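PDB 2ZYO: solute-binding protein from Thermoactinomyces vulgaris, which binds maltodextrins such as maltotetraose and, probably, cyclodextrins, and is likely to deliver them to a membrane transporter for uptake. Local coordinates for residues V167-N172 with K217-E221; G263-L267 with G339-Q343. One frame throughout, in Å; residues are numbered along the deposited sequence.

Contact 1 (V167-N172 with K217-E221); sequences VLFEAN and KWFTE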
loop_
_atom_site.group_PDB
_atom_site.type_symbol
_atom_site.label_atom_id
_atom_site.label_comp_id
_atom_site.label_asym_id
_atom_site.label_seq_id
_atom_site.Cartn_x
_atom_site.Cartn_y
_atom_site.Cartn_z
ATOM N N VAL A 167 14.514 -16.902 6.681
ATOM C CA VAL A 167 13.630 -15.745 6.534
ATOM C C VAL A 167 14.472 -14.475 6.476
ATOM O O VAL A 167 15.305 -14.226 7.350
ATOM C CB VAL A 167 12.600 -15.623 7.689
ATOM C CG1 VAL A 167 11.552 -14.558 7.357
ATOM C CG2 VAL A 167 11.922 -16.961 7.969
ATOM N N LEU A 168 14.238 -13.679 5.437
ATOM C CA LEU A 168 14.954 -12.427 5.232
ATOM C C LEU A 168 13.968 -11.366 4.769
ATOM O O LEU A 168 13.180 -11.605 3.858
ATOM C CB LEU A 168 16.056 -12.623 4.188
ATOM C CG LEU A 168 16.874 -11.423 3.705
ATOM C CD1 LEU A 168 17.720 -10.827 4.823
ATOM C CD2 LEU A 168 17.757 -11.852 2.542
ATOM N N PHE A 169 14.005 -10.196 5.399
ATOM C CA PHE A 169 13.177 -9.073 4.961
ATOM C C PHE A 169 13.750 -7.742 5.427
ATOM O O PHE A 169 14.746 -7.714 6.158
ATOM C CB PHE A 169 11.700 -9.257 5.371
ATOM C CG PHE A 169 11.405 -8.975 6.826
ATOM C CD1 PHE A 169 10.720 -7.817 7.194
ATOM C CD2 PHE A 169 11.771 -9.881 7.822
ATOM C CE1 PHE A 169 10.426 -7.553 8.530
ATOM C CE2 PHE A 169 11.481 -9.624 9.163
ATOM C CZ PHE A 169 10.806 -8.456 9.516
ATOM N N GLU A 170 13.129 -6.649 4.986
ATOM C CA GLU A 170 13.548 -5.298 5.357
ATOM C C GLU A 170 13.140 -4.962 6.787
ATOM O O GLU A 170 12.266 -4.115 7.016
ATOM C CB GLU A 170 12.964 -4.271 4.388
ATOM C CG GLU A 170 13.718 -4.135 3.090
ATOM C CD GLU A 170 13.318 -2.887 2.334
ATOM O OE1 GLU A 170 13.567 -1.773 2.843
ATOM O OE2 GLU A 170 12.754 -3.025 1.232
ATOM N N ALA A 171 13.795 -5.619 7.743
ATOM C CA ALA A 171 13.464 -5.483 9.162
ATOM C C ALA A 171 13.910 -4.150 9.768
ATOM O O ALA A 171 13.686 -3.897 10.950
ATOM C CB ALA A 171 14.035 -6.656 9.959
ATOM N N ASN A 172 14.544 -3.309 8.954
ATOM C CA ASN A 172 14.925 -1.959 9.369
ATOM C C ASN A 172 14.034 -0.887 8.734
ATOM O O ASN A 172 14.371 0.300 8.729
ATOM C CB ASN A 172 16.408 -1.699 9.066
ATOM C CG ASN A 172 16.755 -1.888 7.592
ATOM O OD1 ASN A 172 15.906 -2.242 6.771
ATOM N ND2 ASN A 172 18.018 -1.647 7.254
ATOM N N LYS A 217 15.264 -8.389 17.841
ATOM C CA LYS A 217 15.520 -9.832 17.810
ATOM C C LYS A 217 15.921 -10.344 16.426
ATOM O O LYS A 217 16.686 -11.304 16.312
ATOM C CB LYS A 217 14.309 -10.603 18.335
ATOM C CG LYS A 217 14.171 -10.573 19.852
ATOM C CD LYS A 217 12.807 -11.078 20.306
ATOM C CE LYS A 217 12.623 -12.564 20.036
ATOM N NZ LYS A 217 11.223 -12.988 20.315
ATOM N N TRP A 218 15.414 -9.700 15.378
ATOM C CA TRP A 218 15.765 -10.076 14.010
ATOM C C TRP A 218 17.243 -9.847 13.702
ATOM O O TRP A 218 17.813 -10.509 12.837
ATOM C CB TRP A 218 14.868 -9.356 12.998
ATOM C CG TRP A 218 13.544 -10.030 12.860
ATOM C CD1 TRP A 218 12.388 -9.708 13.509
ATOM C CD2 TRP A 218 13.245 -11.168 12.043
ATOM N NE1 TRP A 218 11.381 -10.568 13.137
ATOM C CE2 TRP A 218 11.880 -11.474 12.239
ATOM C CE3 TRP A 218 13.995 -11.953 11.157
ATOM C CZ2 TRP A 218 11.247 -12.536 11.583
ATOM C CZ3 TRP A 218 13.364 -13.011 10.504
ATOM C CH2 TRP A 218 12.003 -13.291 10.723
ATOM N N PHE A 219 17.863 -8.930 14.439
ATOM C CA PHE A 219 19.274 -8.620 14.247
ATOM C C PHE A 219 20.165 -9.306 15.282
ATOM O O PHE A 219 21.268 -9.746 14.953
ATOM C CB PHE A 219 19.485 -7.102 14.216
ATOM C CG PHE A 219 18.772 -6.429 13.079
ATOM C CD1 PHE A 219 19.362 -6.359 11.821
ATOM C CD2 PHE A 219 17.494 -5.900 13.252
ATOM C CE1 PHE A 219 18.700 -5.756 10.757
ATOM C CE2 PHE A 219 16.825 -5.295 12.190
ATOM C CZ PHE A 219 17.427 -5.223 10.942
ATOM N N THR A 220 19.675 -9.421 16.514
ATOM C CA THR A 220 20.443 -10.035 17.606
ATOM C C THR A 220 20.349 -11.565 17.647
ATOM O O THR A 220 21.284 -12.234 18.098
ATOM C CB THR A 220 20.022 -9.484 18.982
ATOM O OG1 THR A 220 18.624 -9.727 19.188
ATOM C CG2 THR A 220 20.303 -7.985 19.081
ATOM N N GLU A 221 19.224 -12.113 17.189
ATOM C CA GLU A 221 19.006 -13.564 17.220
ATOM C C GLU A 221 18.900 -14.204 15.834
ATOM O O GLU A 221 19.386 -15.317 15.624
ATOM C CB GLU A 221 17.762 -13.910 18.045
ATOM C CG GLU A 221 17.851 -13.543 19.524
ATOM C CD GLU A 221 16.623 -13.975 20.308
ATOM O OE1 GLU A 221 16.023 -15.018 19.968
ATOM O OE2 GLU A 221 16.259 -13.274 21.273
#
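Phe169 drives the edge of its ring into the face of the Trp218 indole, a T-shaped pair with planes at 90° and 5.0 Å between the centroids of the phenyl and the indole's six-membered ring. One atom does most of the touching: Phe169 CE2 lies 3.6 Å from Trp218 CE2, above the middle of the indole. The torsion chi1 of 77° sets the phenyl between its own backbone N and carbonyl carbon, which swings the ring across to the helix although its CB does not aim there. Val167, whose beta-branch gives a short, stiff filler, brings CG1 to 3.6 Å from Trp218 CH2 at the far end of the indole. Ala171 is small enough to sit between the aromatics, CB 3.8 Å from Phe219 CZ and also over the rim of the Phe169 ring. At the edge of Phe219 lies Ala171 O, 3.7 Å from CE2, a buried carbonyl lacking a hydrogen-bond partner. Trp218 NE1 bonds to Tyr147 OH on helix 147-157, fixing the indole's rotation. A leucine in place of Trp218 would probably leave Tyr147 without this donor and the Phe169 edge without a flat face. Cohesion here therefore rests on aromatic and apolar packing, without a hydrogen bond across it.

Contact 2 (G263-L267 with G339-Q343); sequences GVAPL and GFAKQ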
loop_
_atom_site.group_PDB
_atom_site.type_symbol
_atom_site.label_atom_id
_atom_site.label_comp_id
_atom_site.label_asym_id
_atom_site.label_seq_id
_atom_site.Cartn_x
_atom_site.Cartn_y
_atom_site.Cartn_z
ATOM N N GLY A 263 5.711 -19.121 -4.055
ATOM C CA GLY A 263 4.474 -19.278 -3.302
ATOM C C GLY A 263 4.228 -18.027 -2.481
ATOM O O GLY A 263 5.172 -17.305 -2.150
ATOM N N VAL A 264 2.963 -17.758 -2.167
ATOM C CA VAL A 264 2.596 -16.617 -1.324
ATOM C C VAL A 264 1.533 -17.018 -0.303
ATOM O O VAL A 264 0.488 -17.567 -0.662
ATOM C CB VAL A 264 2.083 -15.402 -2.149
ATOM C CG1 VAL A 264 1.837 -14.200 -1.239
ATOM C CG2 VAL A 264 3.070 -15.029 -3.251
ATOM N N ALA A 265 1.810 -16.734 0.965
ATOM C CA ALA A 265 0.872 -17.013 2.047
ATOM C C ALA A 265 0.729 -15.791 2.948
ATOM O O ALA A 265 1.621 -14.942 2.980
ATOM C CB ALA A 265 1.350 -18.218 2.853
ATOM N N PRO A 266 -0.396 -15.691 3.687
ATOM C CA PRO A 266 -0.491 -14.615 4.672
ATOM C C PRO A 266 0.587 -14.797 5.729
ATOM O O PRO A 266 1.081 -15.913 5.917
ATOM C CB PRO A 266 -1.868 -14.824 5.311
ATOM C CG PRO A 266 -2.608 -15.710 4.390
ATOM C CD PRO A 266 -1.601 -16.539 3.671
ATOM N N LEU A 267 0.953 -13.714 6.408
ATOM C CA LEU A 267 1.887 -13.813 7.522
ATOM C C LEU A 267 1.299 -14.712 8.606
ATOM O O LEU A 267 0.086 -14.684 8.841
ATOM C CB LEU A 267 2.209 -12.430 8.092
ATOM C CG LEU A 267 2.877 -11.413 7.159
ATOM C CD1 LEU A 267 3.116 -10.109 7.899
ATOM C CD2 LEU A 267 4.183 -11.952 6.582
ATOM N N GLY A 339 -2.560 -15.309 -1.573
ATOM C CA GLY A 339 -1.925 -14.977 -0.296
ATOM C C GLY A 339 -1.885 -13.489 0.006
ATOM O O GLY A 339 -2.099 -13.074 1.149
ATOM N N PHE A 340 -1.608 -12.686 -1.021
ATOM C CA PHE A 340 -1.615 -11.231 -0.889
ATOM C C PHE A 340 -3.009 -10.703 -0.552
ATOM O O PHE A 340 -3.157 -9.821 0.293
ATOM C CB PHE A 340 -1.122 -10.561 -2.173
ATOM C CG PHE A 340 0.351 -10.712 -2.424
ATOM C CD1 PHE A 340 1.286 -10.227 -1.513
ATOM C CD2 PHE A 340 0.802 -11.306 -3.595
ATOM C CE1 PHE A 340 2.650 -10.361 -1.758
ATOM C CE2 PHE A 340 2.163 -11.443 -3.849
ATOM C CZ PHE A 340 3.087 -10.968 -2.925
ATOM N N ALA A 341 -4.023 -11.247 -1.224
ATOM C CA ALA A 341 -5.403 -10.826 -1.004
ATOM C C ALA A 341 -5.880 -11.204 0.396
ATOM O O ALA A 341 -6.527 -10.400 1.071
ATOM C CB ALA A 341 -6.315 -11.419 -2.065
ATOM N N LYS A 342 -5.549 -12.422 0.825
ATOM C CA LYS A 342 -5.875 -12.891 2.174
ATOM C C LYS A 342 -5.262 -11.980 3.233
ATOM O O LYS A 342 -5.942 -11.569 4.174
ATOM C CB LYS A 342 -5.401 -14.332 2.390
ATOM C CG LYS A 342 -6.261 -15.401 1.724
ATOM C CD LYS A 342 -5.885 -16.800 2.197
ATOM C CE LYS A 342 -4.609 -17.306 1.531
ATOM N NZ LYS A 342 -4.223 -18.668 2.012
ATOM N N GLN A 343 -3.981 -11.656 3.067
ATOM C CA GLN A 343 -3.289 -10.775 4.003
ATOM C C GLN A 343 -3.844 -9.352 3.961
ATOM O O GLN A 343 -4.008 -8.717 5.007
ATOM C CB GLN A 343 -1.776 -10.779 3.749
ATOM C CG GLN A 343 -0.971 -9.979 4.777
ATOM C CD GLN A 343 -1.219 -10.433 6.206
ATOM O OE1 GLN A 343 -1.031 -11.601 6.537
ATOM N NE2 GLN A 343 -1.645 -9.507 7.058
HETATM O O HOH W 1 -2.196 -18.708 0.312
#
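Val264 sets its CG1 methyl over the centre of the Phe340 ring, 3.7 Å from the centroid and 5° off the ring normal, a CH-pi contact. With chi1 at -175°, CG1 lies opposite the backbone N, while CG2 reaches the ring atom CE2. Beside this pair Gly339 lets helix and strand close in: its CA comes 3.6 Å from Val264 O in a CA-H...O contact, where any side chain would collide with that carbonyl. The rigid ring of Pro266 rests against the aliphatic part of Lys342, CG 3.7 Å from CB. The lysine chain, bent at chi3, carries NZ to a water 2.6 Å away, which donates to Val264 O. Leu267 N donates to Gln343 OE1 at 2.9 Å, from a position tilted 29° out of the carbonyl plane. Glutamine suits this place because its amide has two uses: NE2 donates to Ala275 O, so the oxygen is held toward Leu267. Behind the first shell, Ala132 of strand 120-136 touches both Val264 and Phe340, and backbone bonds tie Gly263 to Tyr135 and Ala265 to Leu133. Close apolar packing and a water bridge thus join helix 338-344 to strand 262-265, and the Gln343 amide holds the loop just after it.

Contact 1 closes before contact 2 opens along the chain, so the two come in series, their centres 20 Å apart and their nearest atoms about 8 Å apart without touching. Both reach the same mixed sheet: strand 165-169 pairs in parallel with 242-247, which is antiparallel to 120-136, and 120-136 also pairs with 262-265. Helix 206-220 packs at contact 1 and helix 338-344 at contact 2, so separate helices are fixed to one shared framework. Neither contact touches the sugar: a glucose unit lies about 8 Å from the Asn172 side chain and about 10 Å from that of Phe340. Asn173 and Tyr176, which adjoin contact 1, line the pocket, consistent with contact 1 backing it.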